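Local atomic coordinates of germination protein YpeB (Bacillus megaterium QM B1551, PDB entry 5BOI), a protein that takes part in the germination of bacterial spores, probably as an inhibitory protein, and is represented here by its PepSY-containing C-terminal domain. Residues D61-K65 with G66-L70; F95-H99 with R100-L104; K138-L141 with E142-S145; N82-L85 with N86-M89. One frame throughout, in Å; residues are numbered along the deposited sequence. Where two conformers were deposited one is given.

Interaction 1 (D61-K65 with G66-L70)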
loop_
_atom_site.group_PDB
_atom_site.type_symbol
_atom_site.label_atom_id
_atom_site.label_comp_id
_atom_site.label_asym_id
_atom_site.label_seq_id
_atom_site.Cartn_x
_atom_site.Cartn_y
_atom_site.Cartn_z
ATOM N N ASP A 61 11.791 1.355 -9.992
ATOM C CA ASP A 61 12.944 1.043 -9.177
ATOM C C ASP A 61 12.858 -0.391 -8.664
ATOM O O ASP A 61 11.804 -0.863 -8.222
ATOM C CB ASP A 61 13.066 2.036 -8.021
ATOM C CG ASP A 61 13.414 3.443 -8.501
ATOM O OD1 ASP A 61 14.616 3.718 -8.697
ATOM O OD2 ASP A 61 12.492 4.270 -8.684
ATOM N N ILE A 62 13.978 -1.086 -8.758
ATOM C CA ILE A 62 14.084 -2.462 -8.304
ATOM C C ILE A 62 15.329 -2.588 -7.440
ATOM O O ILE A 62 16.342 -1.937 -7.696
ATOM C CB ILE A 62 14.151 -3.449 -9.486
ATOM C CG1 ILE A 62 13.064 -3.124 -10.519
ATOM C CG2 ILE A 62 14.065 -4.889 -9.003
ATOM C CD1 ILE A 62 12.857 -4.196 -11.562
ATOM N N THR A 63 15.250 -3.413 -6.407
ATOM C CA THR A 63 16.367 -3.572 -5.493
ATOM C C THR A 63 17.492 -4.332 -6.188
ATOM O O THR A 63 17.256 -5.365 -6.817
ATOM C CB THR A 63 15.940 -4.303 -4.207
ATOM O OG1 THR A 63 15.325 -5.553 -4.545
ATOM C CG2 THR A 63 14.934 -3.463 -3.447
ATOM N N GLN A 64 18.708 -3.801 -6.091
ATOM C CA GLN A 64 19.869 -4.470 -6.654
ATOM C C GLN A 64 19.982 -5.861 -6.034
ATOM O O GLN A 64 20.366 -6.829 -6.700
ATOM C CB GLN A 64 21.145 -3.658 -6.415
ATOM C CG GLN A 64 21.287 -2.431 -7.308
ATOM C CD GLN A 64 22.632 -1.743 -7.158
ATOM O OE1 GLN A 64 22.702 -0.532 -6.941
ATOM N NE2 GLN A 64 23.707 -2.513 -7.283
ATOM N N LYS A 65 19.626 -5.948 -4.760
ATOM C CA LYS A 65 19.567 -7.219 -4.074
ATOM C C LYS A 65 18.178 -7.848 -4.172
ATOM O O LYS A 65 17.159 -7.216 -3.870
ATOM C CB LYS A 65 19.998 -7.023 -2.621
ATOM C CG LYS A 65 19.032 -6.222 -1.773
ATOM C CD LYS A 65 19.456 -6.082 -0.313
ATOM C CE LYS A 65 20.279 -7.249 0.210
ATOM N NZ LYS A 65 20.953 -6.806 1.465
ATOM N N GLY A 66 18.133 -9.075 -4.679
ATOM C CA GLY A 66 16.892 -9.834 -4.731
ATOM C C GLY A 66 15.872 -9.427 -5.784
ATOM O O GLY A 66 14.849 -10.093 -5.937
ATOM N N GLY A 67 16.134 -8.330 -6.491
ATOM C CA GLY A 67 15.259 -7.881 -7.561
ATOM C C GLY A 67 13.796 -7.699 -7.187
ATOM O O GLY A 67 12.906 -8.230 -7.856
ATOM N N TYR A 68 13.551 -6.945 -6.119
ATOM C CA TYR A 68 12.202 -6.688 -5.626
ATOM C C TYR A 68 11.584 -5.474 -6.294
ATOM O O TYR A 68 12.234 -4.436 -6.384
ATOM C CB TYR A 68 12.227 -6.466 -4.118
ATOM C CG TYR A 68 11.995 -7.708 -3.297
ATOM C CD1 TYR A 68 10.709 -8.154 -3.028
ATOM C CD2 TYR A 68 13.064 -8.434 -2.784
ATOM C CE1 TYR A 68 10.492 -9.286 -2.268
ATOM C CE2 TYR A 68 12.861 -9.567 -2.026
ATOM C CZ TYR A 68 11.573 -9.989 -1.770
ATOM O OH TYR A 68 11.375 -11.118 -1.014
ATOM N N PRO A 69 10.324 -5.591 -6.753
ATOM C CA PRO A 69 9.662 -4.393 -7.274
ATOM C C PRO A 69 9.478 -3.421 -6.134
ATOM O O PRO A 69 8.720 -3.696 -5.206
ATOM C CB PRO A 69 8.311 -4.904 -7.787
ATOM C CG PRO A 69 8.420 -6.395 -7.803
ATOM C CD PRO A 69 9.430 -6.758 -6.757
ATOM N N LEU A 70 10.183 -2.302 -6.190
ATOM C CA LEU A 70 10.159 -1.350 -5.094
ATOM C C LEU A 70 9.187 -0.193 -5.328
ATOM O O LEU A 70 8.397 0.152 -4.451
ATOM C CB LEU A 70 11.565 -0.809 -4.875
ATOM C CG LEU A 70 11.799 0.005 -3.612
ATOM C CD1 LEU A 70 11.608 -0.868 -2.369
ATOM C CD2 LEU A 70 13.189 0.605 -3.668
#

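Interaction 2 (F95-H99 with R100-L104)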
loop_
_atom_site.group_PDB
_atom_site.type_symbol
_atom_site.label_atom_id
_atom_site.label_comp_id
_atom_site.label_asym_id
_atom_site.label_seq_id
_atom_site.Cartn_x
_atom_site.Cartn_y
_atom_site.Cartn_z
ATOM N N PHE A 95 -4.148 -7.752 -8.499
ATOM C CA PHE A 95 -2.798 -7.491 -8.973
ATOM C C PHE A 95 -1.775 -7.880 -7.903
ATOM O O PHE A 95 -0.814 -8.605 -8.197
ATOM C CB PHE A 95 -2.630 -6.018 -9.346
ATOM C CG PHE A 95 -1.239 -5.662 -9.780
ATOM C CD1 PHE A 95 -0.849 -5.833 -11.095
ATOM C CD2 PHE A 95 -0.326 -5.149 -8.879
ATOM C CE1 PHE A 95 0.425 -5.505 -11.502
ATOM C CE2 PHE A 95 0.962 -4.819 -9.287
ATOM C CZ PHE A 95 1.329 -5.002 -10.609
ATOM N N LEU A 96 -2.006 -7.427 -6.670
ATOM C CA LEU A 96 -1.078 -7.723 -5.574
ATOM C C LEU A 96 -0.922 -9.226 -5.383
ATOM O O LEU A 96 0.197 -9.728 -5.312
ATOM C CB LEU A 96 -1.530 -7.071 -4.264
ATOM C CG LEU A 96 -1.398 -5.541 -4.255
ATOM C CD1 LEU A 96 -2.025 -4.929 -3.028
ATOM C CD2 LEU A 96 0.069 -5.168 -4.364
ATOM N N LYS A 97 -2.043 -9.936 -5.323
ATOM C CA LYS A 97 -2.017 -11.378 -5.128
ATOM C C LYS A 97 -1.329 -12.077 -6.299
ATOM O O LYS A 97 -0.603 -13.046 -6.103
ATOM C CB LYS A 97 -3.436 -11.915 -4.931
ATOM C CG LYS A 97 -4.200 -11.176 -3.842
ATOM C CD LYS A 97 -5.055 -12.088 -3.002
ATOM C CE LYS A 97 -5.154 -11.568 -1.576
ATOM N NZ LYS A 97 -3.827 -11.534 -0.895
ATOM N N ASP A 98 -1.548 -11.579 -7.512
ATOM C CA ASP A 98 -0.913 -12.161 -8.696
ATOM C C ASP A 98 0.596 -11.929 -8.745
ATOM O O ASP A 98 1.308 -12.636 -9.468
ATOM C CB ASP A 98 -1.538 -11.615 -9.988
ATOM C CG ASP A 98 -2.955 -12.109 -10.214
ATOM O OD1 ASP A 98 -3.348 -13.105 -9.576
ATOM O OD2 ASP A 98 -3.669 -11.515 -11.046
ATOM N N HIS A 99 1.089 -10.950 -7.991
ATOM C CA HIS A 99 2.503 -10.601 -8.074
ATOM C C HIS A 99 3.251 -10.798 -6.762
ATOM O O HIS A 99 4.177 -10.049 -6.460
ATOM C CB HIS A 99 2.661 -9.163 -8.567
ATOM C CG HIS A 99 2.280 -8.987 -10.002
ATOM N ND1 HIS A 99 0.970 -8.847 -10.411
ATOM C CD2 HIS A 99 3.028 -8.992 -11.131
ATOM C CE1 HIS A 99 0.930 -8.742 -11.727
ATOM N NE2 HIS A 99 2.166 -8.828 -12.189
ATOM N N ARG A 100 2.825 -11.798 -5.989
ATOM C CA ARG A 100 3.522 -12.275 -4.789
ATOM C C ARG A 100 3.474 -11.324 -3.597
ATOM O O ARG A 100 4.273 -11.454 -2.671
ATOM C CB ARG A 100 4.988 -12.602 -5.104
ATOM C CG ARG A 100 5.188 -13.911 -5.848
ATOM C CD ARG A 100 6.608 -14.042 -6.393
ATOM N NE ARG A 100 7.573 -13.246 -5.638
ATOM C CZ ARG A 100 8.801 -12.964 -6.063
ATOM N NH1 ARG A 100 9.613 -12.231 -5.313
ATOM N NH2 ARG A 100 9.217 -13.417 -7.237
ATOM N N PHE A 101 2.543 -10.376 -3.618
ATOM C CA PHE A 101 2.295 -9.544 -2.447
ATOM C C PHE A 101 1.078 -10.092 -1.742
ATOM O O PHE A 101 -0.051 -9.699 -2.037
ATOM C CB PHE A 101 2.099 -8.076 -2.830
ATOM C CG PHE A 101 3.360 -7.399 -3.263
ATOM C CD1 PHE A 101 4.194 -6.805 -2.334
ATOM C CD2 PHE A 101 3.725 -7.377 -4.600
ATOM C CE1 PHE A 101 5.366 -6.184 -2.725
ATOM C CE2 PHE A 101 4.901 -6.760 -5.000
ATOM C CZ PHE A 101 5.721 -6.164 -4.064
ATOM N N GLU A 102 1.321 -11.027 -0.827
ATOM C CA GLU A 102 0.253 -11.704 -0.106
ATOM C C GLU A 102 0.119 -11.134 1.305
ATOM O O GLU A 102 1.042 -10.482 1.812
ATOM C CB GLU A 102 0.517 -13.211 -0.023
ATOM C CG GLU A 102 1.119 -13.832 -1.276
ATOM C CD GLU A 102 0.197 -13.744 -2.473
ATOM O OE1 GLU A 102 -1.036 -13.771 -2.273
ATOM O OE2 GLU A 102 0.705 -13.645 -3.612
ATOM N N SER A 103 -1.036 -11.385 1.919
ATOM C CA SER A 103 -1.333 -10.997 3.303
ATOM C C SER A 103 -1.432 -9.481 3.478
ATOM O O SER A 103 -1.057 -8.941 4.517
ATOM C CB SER A 103 -0.291 -11.566 4.271
ATOM O OG SER A 103 0.925 -10.847 4.173
ATOM N N LEU A 104 -1.949 -8.815 2.454
ATOM C CA LEU A 104 -2.258 -7.383 2.546
ATOM C C LEU A 104 -3.767 -7.192 2.630
ATOM O O LEU A 104 -4.527 -8.014 2.114
ATOM C CB LEU A 104 -1.681 -6.658 1.337
ATOM C CG LEU A 104 -0.153 -6.605 1.289
ATOM C CD1 LEU A 104 0.314 -6.161 -0.075
ATOM C CD2 LEU A 104 0.365 -5.629 2.339
HETATM O O HOH W 1 -2.330 -9.555 -0.586
HETATM O O HOH W 2 -4.970 -10.953 2.111
#

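Interaction 3 (K138-L141 with E142-S145)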
loop_
_atom_site.group_PDB
_atom_site.type_symbol
_atom_site.label_atom_id
_atom_site.label_comp_id
_atom_site.label_asym_id
_atom_site.label_seq_id
_atom_site.Cartn_x
_atom_site.Cartn_y
_atom_site.Cartn_z
ATOM N N LYS A 138 -1.803 3.064 -7.483
ATOM C CA LYS A 138 -2.610 3.986 -8.254
ATOM C C LYS A 138 -3.025 3.246 -9.525
ATOM O O LYS A 138 -2.191 2.630 -10.198
ATOM C CB LYS A 138 -1.851 5.271 -8.589
ATOM C CG LYS A 138 -1.462 6.088 -7.354
ATOM C CD LYS A 138 -0.560 7.254 -7.711
ATOM C CE LYS A 138 -0.074 7.952 -6.441
ATOM N NZ LYS A 138 0.908 9.041 -6.713
ATOM N N MET A 139 -4.323 3.272 -9.808
ATOM C CA MET A 139 -4.893 2.543 -10.935
ATOM C C MET A 139 -5.536 3.505 -11.923
ATOM O O MET A 139 -6.132 4.491 -11.521
ATOM C CB MET A 139 -5.949 1.539 -10.462
ATOM C CG MET A 139 -5.563 0.683 -9.270
ATOM S SD MET A 139 -4.224 -0.444 -9.640
ATOM C CE MET A 139 -5.051 -1.608 -10.712
ATOM N N SER A 140 -5.431 3.210 -13.214
ATOM C CA SER A 140 -6.174 3.960 -14.219
ATOM C C SER A 140 -7.640 3.577 -14.152
ATOM O O SER A 140 -7.966 2.403 -14.235
ATOM C CB SER A 140 -5.650 3.666 -15.622
ATOM O OG SER A 140 -6.594 4.153 -16.584
ATOM N N LEU A 141 -8.533 4.545 -14.045
ATOM C CA LEU A 141 -9.956 4.221 -14.155
ATOM C C LEU A 141 -10.447 4.095 -15.605
ATOM O O LEU A 141 -11.636 3.849 -15.824
ATOM C CB LEU A 141 -10.797 5.251 -13.405
ATOM C CG LEU A 141 -10.514 5.321 -11.889
ATOM C CD1 LEU A 141 -11.441 6.319 -11.242
ATOM C CD2 LEU A 141 -10.629 3.955 -11.209
ATOM N N GLU A 142 -9.552 4.249 -16.585
ATOM C CA GLU A 142 -9.932 4.068 -18.000
ATOM C C GLU A 142 -9.922 2.595 -18.366
ATOM O O GLU A 142 -10.781 2.122 -19.138
ATOM C CB GLU A 142 -8.988 4.847 -18.941
ATOM C CG GLU A 142 -9.411 4.888 -20.404
ATOM C CD GLU A 142 -8.677 5.976 -21.196
ATOM O OE1 GLU A 142 -8.103 5.668 -22.259
ATOM O OE2 GLU A 142 -8.668 7.145 -20.747
ATOM N N ASP A 143 -8.949 1.865 -17.820
ATOM C CA ASP A 143 -8.766 0.459 -18.190
ATOM C C ASP A 143 -8.385 -0.462 -17.037
ATOM O O ASP A 143 -8.210 -1.665 -17.250
ATOM C CB ASP A 143 -7.707 0.321 -19.291
ATOM C CG ASP A 143 -6.371 0.967 -18.930
ATOM O OD1 ASP A 143 -6.097 1.243 -17.739
ATOM O OD2 ASP A 143 -5.578 1.208 -19.867
ATOM N N GLY A 144 -8.250 0.079 -15.827
ATOM C CA GLY A 144 -7.947 -0.762 -14.687
ATOM C C GLY A 144 -6.477 -1.112 -14.568
ATOM O O GLY A 144 -6.092 -1.904 -13.704
ATOM N N SER A 145 -5.645 -0.509 -15.409
ATOM C CA SER A 145 -4.208 -0.775 -15.368
ATOM C C SER A 145 -3.541 -0.080 -14.191
ATOM O O SER A 145 -4.006 0.969 -13.723
ATOM C CB SER A 145 -3.521 -0.332 -16.670
ATOM O OG SER A 145 -3.767 1.040 -16.959
HETATM O O HOH W 3 -5.400 4.239 -18.959
#

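Interaction 4 (N82-L85 with N86-M89)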
loop_
_atom_site.group_PDB
_atom_site.type_symbol
_atom_site.label_atom_id
_atom_site.label_comp_id
_atom_site.label_asym_id
_atom_site.label_seq_id
_atom_site.Cartn_x
_atom_site.Cartn_y
_atom_site.Cartn_z
ATOM N N ASN A 82 -13.959 4.719 -17.145
ATOM C CA ASN A 82 -14.795 3.637 -17.634
ATOM C C ASN A 82 -15.229 2.645 -16.552
ATOM O O ASN A 82 -16.211 1.917 -16.729
ATOM C CB ASN A 82 -14.056 2.872 -18.717
ATOM C CG ASN A 82 -13.951 3.667 -20.008
ATOM O OD1 ASN A 82 -14.902 4.336 -20.410
ATOM N ND2 ASN A 82 -12.815 3.569 -20.674
ATOM N N ILE A 83 -14.476 2.578 -15.462
ATOM C CA ILE A 83 -14.805 1.613 -14.415
ATOM C C ILE A 83 -15.025 2.306 -13.081
ATOM O O ILE A 83 -14.519 3.403 -12.852
ATOM C CB ILE A 83 -13.710 0.549 -14.247
ATOM C CG1 ILE A 83 -12.433 1.188 -13.700
ATOM C CG2 ILE A 83 -13.478 -0.192 -15.552
ATOM C CD1 ILE A 83 -11.390 0.191 -13.249
ATOM N N SER A 84 -15.797 1.668 -12.207
ATOM C CA SER A 84 -16.037 2.241 -10.881
ATOM C C SER A 84 -14.792 2.180 -9.999
ATOM O O SER A 84 -13.871 1.393 -10.267
ATOM C CB SER A 84 -17.193 1.517 -10.182
ATOM O OG SER A 84 -16.872 0.158 -9.971
ATOM N N LEU A 85 -14.789 2.987 -8.936
ATOM C CA LEU A 85 -13.737 2.923 -7.938
ATOM C C LEU A 85 -13.727 1.537 -7.321
ATOM O O LEU A 85 -12.673 0.974 -7.044
ATOM C CB LEU A 85 -13.930 3.992 -6.851
ATOM C CG LEU A 85 -12.741 4.110 -5.899
ATOM C CD1 LEU A 85 -11.465 4.440 -6.657
ATOM C CD2 LEU A 85 -12.993 5.175 -4.824
ATOM N N ASN A 86 -14.916 0.984 -7.112
ATOM C CA ASN A 86 -15.029 -0.348 -6.540
ATOM C C ASN A 86 -14.392 -1.410 -7.437
ATOM O O ASN A 86 -13.693 -2.292 -6.955
ATOM C CB ASN A 86 -16.487 -0.693 -6.282
ATOM C CG ASN A 86 -16.642 -1.931 -5.431
ATOM O OD1 ASN A 86 -15.953 -2.095 -4.418
ATOM N ND2 ASN A 86 -17.528 -2.829 -5.853
ATOM N N ASP A 87 -14.621 -1.311 -8.746
ATOM C CA ASP A 87 -13.973 -2.212 -9.695
ATOM C C ASP A 87 -12.456 -2.054 -9.676
ATOM O O ASP A 87 -11.716 -3.046 -9.765
ATOM C CB ASP A 87 -14.498 -1.981 -11.124
ATOM C CG ASP A 87 -15.909 -2.509 -11.318
ATOM O OD1 ASP A 87 -16.323 -3.412 -10.563
ATOM O OD2 ASP A 87 -16.596 -2.054 -12.247
ATOM N N ALA A 88 -11.997 -0.817 -9.533
ATOM C CA ALA A 88 -10.560 -0.557 -9.507
ATOM C C ALA A 88 -9.968 -1.205 -8.253
ATOM O O ALA A 88 -8.885 -1.772 -8.307
ATOM C CB ALA A 88 -10.273 0.930 -9.537
ATOM N N MET A 89 -10.702 -1.103 -7.144
ATOM C CA MET A 89 -10.307 -1.688 -5.854
ATOM C C MET A 89 -10.025 -3.176 -6.024
ATOM O O MET A 89 -9.015 -3.695 -5.545
ATOM C CB MET A 89 -11.409 -1.500 -4.804
ATOM C CG MET A 89 -11.713 -0.062 -4.418
ATOM S SD MET A 89 -13.011 0.105 -3.167
ATOM C CE MET A 89 -13.266 1.855 -3.108
HETATM O O HOH W 4 -18.957 -2.393 -9.270
#

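Interaction 1 (D61-K65 with G66-L70)
Asp61 O receives Leu70 N at 3.0 Å in the tight beta hairpin of strands 57-63 and 69-74. Ile62 forms a non-hydrogen-bonded antiparallel pair with Pro69. The two side chains share the sheet face that meets helix 12-22. Ile62 CG2 stands anti to its own backbone N and lies against the backbone of the turn, 3.4 Å from Gly67 C. Thr63 does most of the polar work. Its N donates to Tyr68 O at 3.2 Å, and its O takes only a weak bond from Gly67 N. Set between its own N and carbonyl carbon (chi1 55°), Thr63 OG1 turns into the bend, where it accepts Tyr68 N at 2.7 Å and donates to Lys65 O at 2.6 Å. The Thr63 and Tyr68 side chains run side by side, pointing the same way, and Thr63 OG1 lies near the plane of the Tyr68 ring at its edge. Beyond Lys65 the chain reverses through Gly66 and Gly67, both with positive phi. Accepting one amide and donating to one carbonyl, the Thr63 hydroxyl bridges Tyr68 N and Lys65 O and so ties the two sides of the turn together.

Interaction 2 (F95-H99 with R100-L104)
Leu96 O accepts both His99 N and Phe101 N, the latter at 3.0 Å, and the two donors reach it from opposite faces of its carbonyl plane as helix 85-98 ends. The bond from Phe101 N back to Leu96 O, with Arg100 at positive phi between, is the 6→1 bond of a Schellman motif, without its companion bond, as Arg100 N is 3.6 Å from Lys97 O. The apolar contact that goes with such a cap is present too: Leu96 CD2 packs on Phe101 CB at 3.9 Å, the side chains meeting at a slant, while Leu96 CD1 touches Leu104 CD1. The Phe101 ring reaches on to Phe149 and Phe154. A serine here would probably leave Phe149 and Phe154 without their ring partner and open a gap beside Leu96. His99, its CG beside the backbone N (chi1 -70°), folds back along the last turn and gives ND1 to Phe95 O, which lies in the imidazole plane. On the solvent side Lys97 bends over the loop toward Glu102, NZ and OE1 forming only a long salt bridge at 3.8 Å. Lys97 NZ also donates to a water that in turn donates to Phe101 O at 2.7 Å and accepts from Leu104 N at 3.2 Å.

Interaction 3 (K138-L141 with E142-S145)
Asp143 bends its carboxylate back over the start of its own loop, bringing OD1 to 3.2 Å from Ser140 CB while the same oxygen accepts Ser145 N. Ser145 N comes to Asp143 OD1 from above the carboxylate plane, 44° out of it, at 3.0 Å, which makes an Asx turn. The Ser145 hydroxyl also donates to this oxygen, over a distance so short that its exact length is doubtful. A chi1 of 55° sets the Asp143 carboxylate between its own N and carbonyl carbon, on the inner side of the loop. The frame is a beta hairpin joining strands 134-140 and 146-150 through the loop Leu141 to Ser145. Ser140 N donates to Ser145 O at 2.7 Å, and Gly144 N returns to Ser140 O at 2.8 Å, closing an alpha-turn. At Gly144 the chain has positive phi, where a CB would jam against the carbonyl oxygen of Asp143. Ser140 OG, anti to its own N (chi1 166°), accepts Glu142 N at 3.0 Å in an ST turn and also contacts a water, which donates weakly to Asp143 OD2. Glu142 OE2 receives weak bonds from Lys79 N and Lys80 N of the preceding connection.

Interaction 4 (N82-L85 with N86-M89)
Ser84 OG accepts Asp87 N at 3.0 Å and so makes Ser84 the N-cap of helix 85-98. Set between its own N and carbonyl carbon (chi1 63°), the Ser84 hydroxyl faces the first turn, where it stands in for the carbonyl that no earlier helical residue can supply. The helical i to i+4 bonds start at once, with Ala88 N on Ser84 O at 3.0 Å and Met89 N on Leu85 O at 2.9 Å. The Asp87 side chain curls round the cap, CG lying 3.1 Å from Ser84 OG, and a carboxylate here probably suits the positive end of the helix dipole. An alanine in place of Ser84 is likely to leave Asp87 N without its capping partner and the first turn less firmly fixed. The apolar contacts follow a hydrophobic staple: Ile83, just before the cap, lays CD1 against Ala88 CB at 3.9 Å. Ala88 also packs on Leu141 and Phe118, which tie this face of the helix to the rest of the domain. Farther round, Leu85 CG meets Met89 CE at 3.6 Å, the side chains aslant, though that contact is less certain because Met89 has two conformers. A water donates to Asp87 OD1 at 3.1 Å, with a weak bond to Ser84 OG at 3.4 Å.

How the interactions relate
Four short connections show how a chain finishes its elements locally. Interactions 1 and 3 are hairpin turns, while interactions 4 and 2 cap the start and end of the same helix, 85-98. Interactions 1, 2 and 3 are partly buried; interaction 4 is a surface contact. In both hairpins and at the N-cap, a hydroxyl or carboxylate takes up backbone N-H groups, whereas interaction 2 relies on a shared carbonyl and on leucine and phenylalanine packing. Two pairs touch. Interactions 3 and 4, with centres 8 Å apart, meet through a probable hydrogen bond from Asn82 N to Leu141 O, and interactions 1 and 2 through looser packing of Pro69 on Phe101.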